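Local coordinates for protein putative metal-dependent hydrolase (Parabacteroides distasonis ATCC 8503, PDB 3KL7) that binds two zinc ions and is probably a hydrolase of the metallo-beta-lactamase superfamily, its substrate not established, at residues A[182-194]-A[211-223]. Residues are numbered along the deposited sequence; the frame is centred on the assembly and turned at random.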
ATOM      1  N   VAL A 182     -10.111   4.355  -0.547  1.00 17.21           N
ATOM      2  CA  VAL A 182     -11.509   4.685  -0.439  1.00 16.34           C
ATOM      3  C   VAL A 182     -11.753   6.173  -0.769  1.00 16.84           C
ATOM      4  O   VAL A 182     -12.112   6.978   0.119  1.00 17.35           O
ATOM      5  CB  VAL A 182     -12.043   4.369   1.010  1.00 16.42           C
ATOM      6  CG1 VAL A 182     -13.544   4.388   1.044  1.00 14.11           C
ATOM      7  CG2 VAL A 182     -11.481   2.982   1.539  1.00 13.53           C
ATOM      8  N   ASN A 183     -11.550   6.543  -2.035  1.00 16.33           N
ATOM      9  CA  ASN A 183     -11.931   7.869  -2.499  1.00 16.29           C
ATOM     10  C   ASN A 183     -12.594   7.816  -3.864  1.00 16.80           C
ATOM     11  O   ASN A 183     -12.475   6.834  -4.567  1.00 16.64           O
ATOM     12  CB  ASN A 183     -10.737   8.857  -2.481  1.00 15.74           C
ATOM     13  CG  ASN A 183      -9.708   8.568  -3.547  1.00 15.30           C
ATOM     14  OD1 ASN A 183      -9.538   7.427  -3.984  1.00 17.28           O
ATOM     15  ND2 ASN A 183      -9.003   9.588  -3.955  1.00 13.96           N
ATOM     16  N   GLN A 184     -13.310   8.880  -4.217  1.00 17.14           N
ATOM     17  CA  GLN A 184     -14.030   8.918  -5.452  1.00 18.07           C
ATOM     18  C   GLN A 184     -13.602  10.111  -6.327  1.00 18.56           C
ATOM     19  O   GLN A 184     -13.272  11.164  -5.812  1.00 18.92           O
ATOM     20  CB  GLN A 184     -15.533   8.958  -5.179  1.00 18.61           C
ATOM     21  CG  GLN A 184     -16.093   7.584  -4.759  1.00 19.73           C
ATOM     22  CD  GLN A 184     -16.133   6.596  -5.919  1.00 20.61           C
ATOM     23  OE1 GLN A 184     -17.012   6.692  -6.797  1.00 24.72           O
ATOM     24  NE2 GLN A 184     -15.180   5.640  -5.942  1.00 18.12           N
ATOM     25  N   PRO A 185     -13.605   9.926  -7.672  1.00 18.38           N
ATOM     26  CA  PRO A 185     -14.027   8.707  -8.373  1.00 18.30           C
ATOM     27  C   PRO A 185     -12.889   7.684  -8.631  1.00 17.96           C
ATOM     28  O   PRO A 185     -13.100   6.683  -9.310  1.00 18.97           O
ATOM     29  CB  PRO A 185     -14.539   9.248  -9.687  1.00 18.49           C
ATOM     30  CG  PRO A 185     -13.658  10.471  -9.951  1.00 18.62           C
ATOM     31  CD  PRO A 185     -13.207  10.991  -8.613  1.00 18.02           C
ATOM     32  N   TYR A 186     -11.728   7.933  -8.083  1.00 17.25           N
ATOM     33  CA  TYR A 186     -10.518   7.219  -8.476  1.00 16.96           C
ATOM     34  C   TYR A 186     -10.449   5.764  -7.966  1.00 16.47           C
ATOM     35  O   TYR A 186      -9.992   4.889  -8.673  1.00 15.99           O
ATOM     36  CB  TYR A 186      -9.287   8.010  -8.003  1.00 17.40           C
ATOM     37  CG  TYR A 186      -9.329   9.453  -8.431  1.00 17.73           C
ATOM     38  CD1 TYR A 186      -9.200   9.800  -9.770  1.00 19.93           C
ATOM     39  CD2 TYR A 186      -9.543  10.466  -7.514  1.00 19.01           C
ATOM     40  CE1 TYR A 186      -9.261  11.129 -10.180  1.00 20.50           C
ATOM     41  CE2 TYR A 186      -9.604  11.819  -7.923  1.00 19.70           C
ATOM     42  CZ  TYR A 186      -9.463  12.125  -9.245  1.00 19.57           C
ATOM     43  OH  TYR A 186      -9.516  13.430  -9.663  1.00 23.59           O
ATOM     44  N   THR A 187     -10.901   5.524  -6.735  1.00 15.84           N
ATOM     45  CA  THR A 187     -10.843   4.196  -6.162  1.00 15.06           C
ATOM     46  C   THR A 187     -12.226   3.784  -5.616  1.00 15.14           C
ATOM     47  O   THR A 187     -13.206   3.810  -6.370  1.00 16.11           O
ATOM     48  CB  THR A 187      -9.694   4.067  -5.121  1.00 14.83           C
ATOM     49  OG1 THR A 187      -9.951   4.900  -3.984  1.00 14.51           O
ATOM     50  CG2 THR A 187      -8.366   4.467  -5.748  1.00 12.96           C
HETATM   51  N   MSE A 188     -12.321   3.430  -4.338  1.00 14.28           N
HETATM   52  CA  MSE A 188     -13.539   2.778  -3.815  1.00 14.55           C
HETATM   53  C   MSE A 188     -14.468   3.684  -2.967  1.00 15.34           C
HETATM   54  O   MSE A 188     -14.002   4.604  -2.237  1.00 15.64           O
HETATM   55  CB  MSE A 188     -13.157   1.527  -2.986  1.00 13.62           C
HETATM   56  CG  MSE A 188     -12.789   0.326  -3.844  1.00 13.03           C
HETATM   57 SE   MSE A 188     -12.432  -1.306  -2.863  0.75 11.02          SE
HETATM   58  CE  MSE A 188     -10.632  -0.861  -2.331  1.00  9.70           C
ATOM     59  N   THR A 189     -15.775   3.411  -3.060  1.00 15.35           N
ATOM     60  CA  THR A 189     -16.753   3.968  -2.120  1.00 15.73           C
ATOM     61  C   THR A 189     -16.718   3.123  -0.868  1.00 16.25           C
ATOM     62  O   THR A 189     -16.044   2.079  -0.826  1.00 17.04           O
ATOM     63  CB  THR A 189     -18.182   3.914  -2.663  1.00 15.95           C
ATOM     64  OG1 THR A 189     -18.590   2.539  -2.769  1.00 16.84           O
ATOM     65  CG2 THR A 189     -18.288   4.627  -4.049  1.00 13.84           C
ATOM     66  N   VAL A 190     -17.440   3.552   0.161  1.00 16.30           N
ATOM     67  CA  VAL A 190     -17.418   2.845   1.444  1.00 15.46           C
ATOM     68  C   VAL A 190     -17.979   1.445   1.274  1.00 16.11           C
ATOM     69  O   VAL A 190     -17.416   0.480   1.794  1.00 16.29           O
ATOM     70  CB  VAL A 190     -18.184   3.628   2.525  1.00 15.50           C
ATOM     71  CG1 VAL A 190     -18.451   2.756   3.746  1.00 13.10           C
ATOM     72  CG2 VAL A 190     -17.397   4.915   2.905  1.00 12.45           C
ATOM     73  N   SER A 191     -19.066   1.327   0.520  1.00 16.70           N
ATOM     74  CA  SER A 191     -19.688   0.029   0.275  1.00 17.11           C
ATOM     75  C   SER A 191     -18.785  -0.907  -0.499  1.00 17.40           C
ATOM     76  O   SER A 191     -18.731  -2.093  -0.199  1.00 16.97           O
ATOM     77  CB  SER A 191     -21.013   0.186  -0.431  1.00 16.85           C
ATOM     78  OG  SER A 191     -21.997   0.638   0.479  1.00 18.12           O
ATOM     79  N   GLN A 192     -18.069  -0.369  -1.488  1.00 17.76           N
ATOM     80  CA  GLN A 192     -17.127  -1.167  -2.281  1.00 18.17           C
ATOM     81  C   GLN A 192     -16.009  -1.685  -1.433  1.00 18.14           C
ATOM     82  O   GLN A 192     -15.651  -2.840  -1.537  1.00 18.72           O
ATOM     83  CB  GLN A 192     -16.529  -0.346  -3.396  1.00 18.48           C
ATOM     84  CG  GLN A 192     -17.282  -0.377  -4.660  1.00 19.57           C
ATOM     85  CD  GLN A 192     -16.640   0.514  -5.691  1.00 19.50           C
ATOM     86  OE1 GLN A 192     -16.108   1.545  -5.357  1.00 20.22           O
ATOM     87  NE2 GLN A 192     -16.687   0.108  -6.949  1.00 18.24           N
ATOM     88  N   ALA A 193     -15.436  -0.803  -0.608  1.00 17.76           N
ATOM     89  CA  ALA A 193     -14.389  -1.171   0.326  1.00 17.67           C
ATOM     90  C   ALA A 193     -14.849  -2.283   1.278  1.00 17.58           C
ATOM     91  O   ALA A 193     -14.106  -3.234   1.539  1.00 17.68           O
ATOM     92  CB  ALA A 193     -13.955   0.039   1.118  1.00 17.52           C
ATOM     93  N   ALA A 194     -16.068  -2.160   1.793  1.00 17.21           N
ATOM     94  CA  ALA A 194     -16.622  -3.179   2.693  1.00 17.58           C
ATOM     95  C   ALA A 194     -16.743  -4.533   1.963  1.00 18.04           C
ATOM     96  O   ALA A 194     -16.368  -5.571   2.500  1.00 18.16           O
ATOM     97  CB  ALA A 194     -17.989  -2.734   3.247  1.00 16.50           C
ATOM     98  N   GLY A 211      -9.147  10.656   0.870  1.00 12.56           N
ATOM     99  CA  GLY A 211      -9.520  12.061   0.606  1.00 12.74           C
ATOM    100  C   GLY A 211     -10.531  12.621   1.586  1.00 12.93           C
ATOM    101  O   GLY A 211     -10.355  12.519   2.788  1.00 12.72           O
ATOM    102  N   ASP A 212     -11.610  13.216   1.054  1.00 13.21           N
ATOM    103  CA  ASP A 212     -12.677  13.801   1.891  1.00 13.18           C
ATOM    104  C   ASP A 212     -13.786  12.800   2.268  1.00 12.92           C
ATOM    105  O   ASP A 212     -14.798  13.194   2.813  1.00 13.50           O
ATOM    106  CB  ASP A 212     -13.328  14.985   1.170  1.00 13.59           C
ATOM    107  CG  ASP A 212     -12.352  16.020   0.763  1.00 14.09           C
ATOM    108  OD1 ASP A 212     -11.531  16.451   1.629  1.00 17.10           O
ATOM    109  OD2 ASP A 212     -12.408  16.435  -0.423  1.00 13.98           O
ATOM    110  N   THR A 213     -13.605  11.525   1.958  1.00 13.26           N
ATOM    111  CA  THR A 213     -14.594  10.515   2.333  1.00 13.56           C
ATOM    112  C   THR A 213     -14.806  10.542   3.827  1.00 14.33           C
ATOM    113  O   THR A 213     -13.846  10.626   4.599  1.00 13.74           O
ATOM    114  CB  THR A 213     -14.149   9.042   1.951  1.00 13.28           C
ATOM    115  OG1 THR A 213     -13.753   8.980   0.579  1.00 13.20           O
ATOM    116  CG2 THR A 213     -15.291   8.046   2.201  1.00 11.81           C
ATOM    117  N   LYS A 214     -16.074  10.468   4.233  1.00 15.68           N
ATOM    118  CA  LYS A 214     -16.439  10.308   5.625  1.00 16.86           C
ATOM    119  C   LYS A 214     -16.244   8.845   6.002  1.00 17.31           C
ATOM    120  O   LYS A 214     -17.180   8.014   5.952  1.00 17.63           O
ATOM    121  CB  LYS A 214     -17.848  10.776   5.833  1.00 17.43           C
ATOM    122  CG  LYS A 214     -17.942  12.284   5.679  1.00 20.77           C
ATOM    123  CD  LYS A 214     -19.355  12.812   5.739  1.00 22.79           C
ATOM    124  CE  LYS A 214     -19.385  14.279   5.373  1.00 24.10           C
ATOM    125  NZ  LYS A 214     -18.266  15.021   6.042  1.00 25.88           N
ATOM    126  N   ILE A 215     -15.010   8.533   6.369  1.00 17.60           N
ATOM    127  CA  ILE A 215     -14.544   7.166   6.385  1.00 17.82           C
ATOM    128  C   ILE A 215     -15.115   6.362   7.570  1.00 17.99           C
ATOM    129  O   ILE A 215     -15.189   5.123   7.516  1.00 17.58           O
ATOM    130  CB  ILE A 215     -12.993   7.127   6.370  1.00 17.86           C
ATOM    131  CG1 ILE A 215     -12.486   5.790   5.800  1.00 17.67           C
ATOM    132  CG2 ILE A 215     -12.423   7.417   7.800  1.00 18.73           C
ATOM    133  CD1 ILE A 215     -13.102   5.396   4.444  1.00 14.72           C
ATOM    134  N   GLY A 216     -15.541   7.065   8.618  1.00 18.19           N
ATOM    135  CA  GLY A 216     -16.143   6.426   9.786  1.00 18.60           C
ATOM    136  C   GLY A 216     -17.234   5.423   9.436  1.00 19.27           C
ATOM    137  O   GLY A 216     -17.463   4.468  10.165  1.00 19.71           O
ATOM    138  N   GLU A 217     -17.910   5.643   8.316  1.00 19.63           N
ATOM    139  CA  GLU A 217     -19.001   4.768   7.898  1.00 20.02           C
ATOM    140  C   GLU A 217     -18.496   3.330   7.555  1.00 19.45           C
ATOM    141  O   GLU A 217     -19.272   2.375   7.577  1.00 19.47           O
ATOM    142  CB  GLU A 217     -19.752   5.406   6.701  1.00 20.64           C
ATOM    143  CG  GLU A 217     -20.899   4.540   6.065  1.00 22.60           C
ATOM    144  CD  GLU A 217     -22.267   4.658   6.789  1.00 24.92           C
ATOM    145  OE1 GLU A 217     -22.399   5.498   7.753  1.00 24.54           O
ATOM    146  OE2 GLU A 217     -23.217   3.899   6.375  1.00 24.84           O
ATOM    147  N   LEU A 218     -17.206   3.193   7.255  1.00 18.97           N
ATOM    148  CA  LEU A 218     -16.622   1.875   6.976  1.00 18.92           C
ATOM    149  C   LEU A 218     -16.652   0.977   8.233  1.00 19.29           C
ATOM    150  O   LEU A 218     -16.870  -0.195   8.123  1.00 19.03           O
ATOM    151  CB  LEU A 218     -15.184   2.014   6.444  1.00 18.53           C
ATOM    152  CG  LEU A 218     -14.535   0.754   5.837  1.00 18.11           C
ATOM    153  CD1 LEU A 218     -15.482   0.057   4.838  1.00 17.45           C
ATOM    154  CD2 LEU A 218     -13.192   1.119   5.153  1.00 16.50           C
ATOM    155  N   LYS A 219     -16.447   1.559   9.423  1.00 20.06           N
ATOM    156  CA  LYS A 219     -16.567   0.779  10.680  1.00 20.91           C
ATOM    157  C   LYS A 219     -17.957   0.255  10.822  1.00 20.97           C
ATOM    158  O   LYS A 219     -18.146  -0.885  11.174  1.00 20.70           O
ATOM    159  CB  LYS A 219     -16.215   1.619  11.925  1.00 21.36           C
ATOM    160  CG  LYS A 219     -14.837   2.182  11.917  1.00 23.05           C
ATOM    161  CD  LYS A 219     -14.496   2.887  13.220  1.00 25.12           C
ATOM    162  CE  LYS A 219     -13.758   1.973  14.170  1.00 26.37           C
ATOM    163  NZ  LYS A 219     -12.975   2.761  15.154  1.00 29.01           N
ATOM    164  N   ASP A 220     -18.945   1.112  10.550  1.00 21.73           N
ATOM    165  CA  ASP A 220     -20.346   0.711  10.628  1.00 22.09           C
ATOM    166  C   ASP A 220     -20.630  -0.340   9.582  1.00 21.39           C
ATOM    167  O   ASP A 220     -21.230  -1.365   9.874  1.00 21.52           O
ATOM    168  CB  ASP A 220     -21.291   1.918  10.414  1.00 23.00           C
ATOM    169  CG  ASP A 220     -21.195   2.971  11.543  1.00 25.19           C
ATOM    170  OD1 ASP A 220     -20.685   2.642  12.645  1.00 28.04           O
ATOM    171  OD2 ASP A 220     -21.640   4.136  11.314  1.00 27.52           O
ATOM    172  N   ALA A 221     -20.185  -0.085   8.355  1.00 20.54           N
ATOM    173  CA  ALA A 221     -20.447  -0.984   7.235  1.00 19.76           C
ATOM    174  C   ALA A 221     -19.876  -2.393   7.479  1.00 19.71           C
ATOM    175  O   ALA A 221     -20.405  -3.359   6.976  1.00 19.07           O
ATOM    176  CB  ALA A 221     -19.883  -0.395   5.943  1.00 19.55           C
ATOM    177  N   LEU A 222     -18.787  -2.485   8.264  1.00 19.77           N
ATOM    178  CA  LEU A 222     -18.138  -3.780   8.552  1.00 20.17           C
ATOM    179  C   LEU A 222     -18.390  -4.245  10.003  1.00 20.79           C
ATOM    180  O   LEU A 222     -17.701  -5.131  10.511  1.00 20.57           O
ATOM    181  CB  LEU A 222     -16.627  -3.702   8.266  1.00 19.72           C
ATOM    182  CG  LEU A 222     -16.253  -3.645   6.774  1.00 19.61           C
ATOM    183  CD1 LEU A 222     -14.768  -3.335   6.580  1.00 16.95           C
ATOM    184  CD2 LEU A 222     -16.647  -4.964   6.052  1.00 16.94           C
ATOM    185  N   LYS A 223     -19.383  -3.632  10.650  1.00 21.76           N
ATOM    186  CA  LYS A 223     -19.848  -4.064  11.967  1.00 22.37           C
ATOM    187  C   LYS A 223     -20.102  -5.555  11.912  1.00 22.35           C
ATOM    188  O   LYS A 223     -20.725  -6.046  10.958  1.00 22.46           O
ATOM    189  CB  LYS A 223     -21.165  -3.316  12.342  1.00 22.55           C
ATOM    190  CG  LYS A 223     -21.842  -3.791  13.648  1.00 22.76           C
TER
HETATM  191  O   HOH W   1     -13.729  10.473  -1.803  1.00 12.47           O
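V190 and A194 of helix 190-200 pack against L218, A221 and L222 on and just after helix 217-221. This is a helix pair on the outer side of one sheet of the metallo-beta-lactamase fold. The segment axes approach to 9.4 Å and cross at -46°.

Most of the contact is apolar. With CG opposite the backbone N (chi1 -168°) and chi2 at 48°, L218 puts CD1 against the first turn of helix 190-200. L218 CD1 lies 3.6 Å from V190 O and also meets the CB atoms of A193 and A194. The CB atoms of A194 and A221 meet at 4.0 Å. V190 splits its two branches: CG1 lies across the bent chain of E217, 3.8 Å from its CG, while CG2 reaches T213 CG2. Nearer the sheet, V182 and I215 cross at about a right angle, with V182 CG1 3.6 Å from I215 CD1. L218 and L222 also rest on L205 of strand 204-208.

Polar groups around N183 and T213 hold the end nearer the zinc site. Within segment 182-194, N183 OD1 accepts from T187 OG1 in the carbonyl plane; it also bonds weakly to the zinc ligand H209. A water accepts from Q184 N and donates to T213 OG1. That hydroxyl of T213 lies 2.6 Å from V182 O, but Y210 O competes for its single proton.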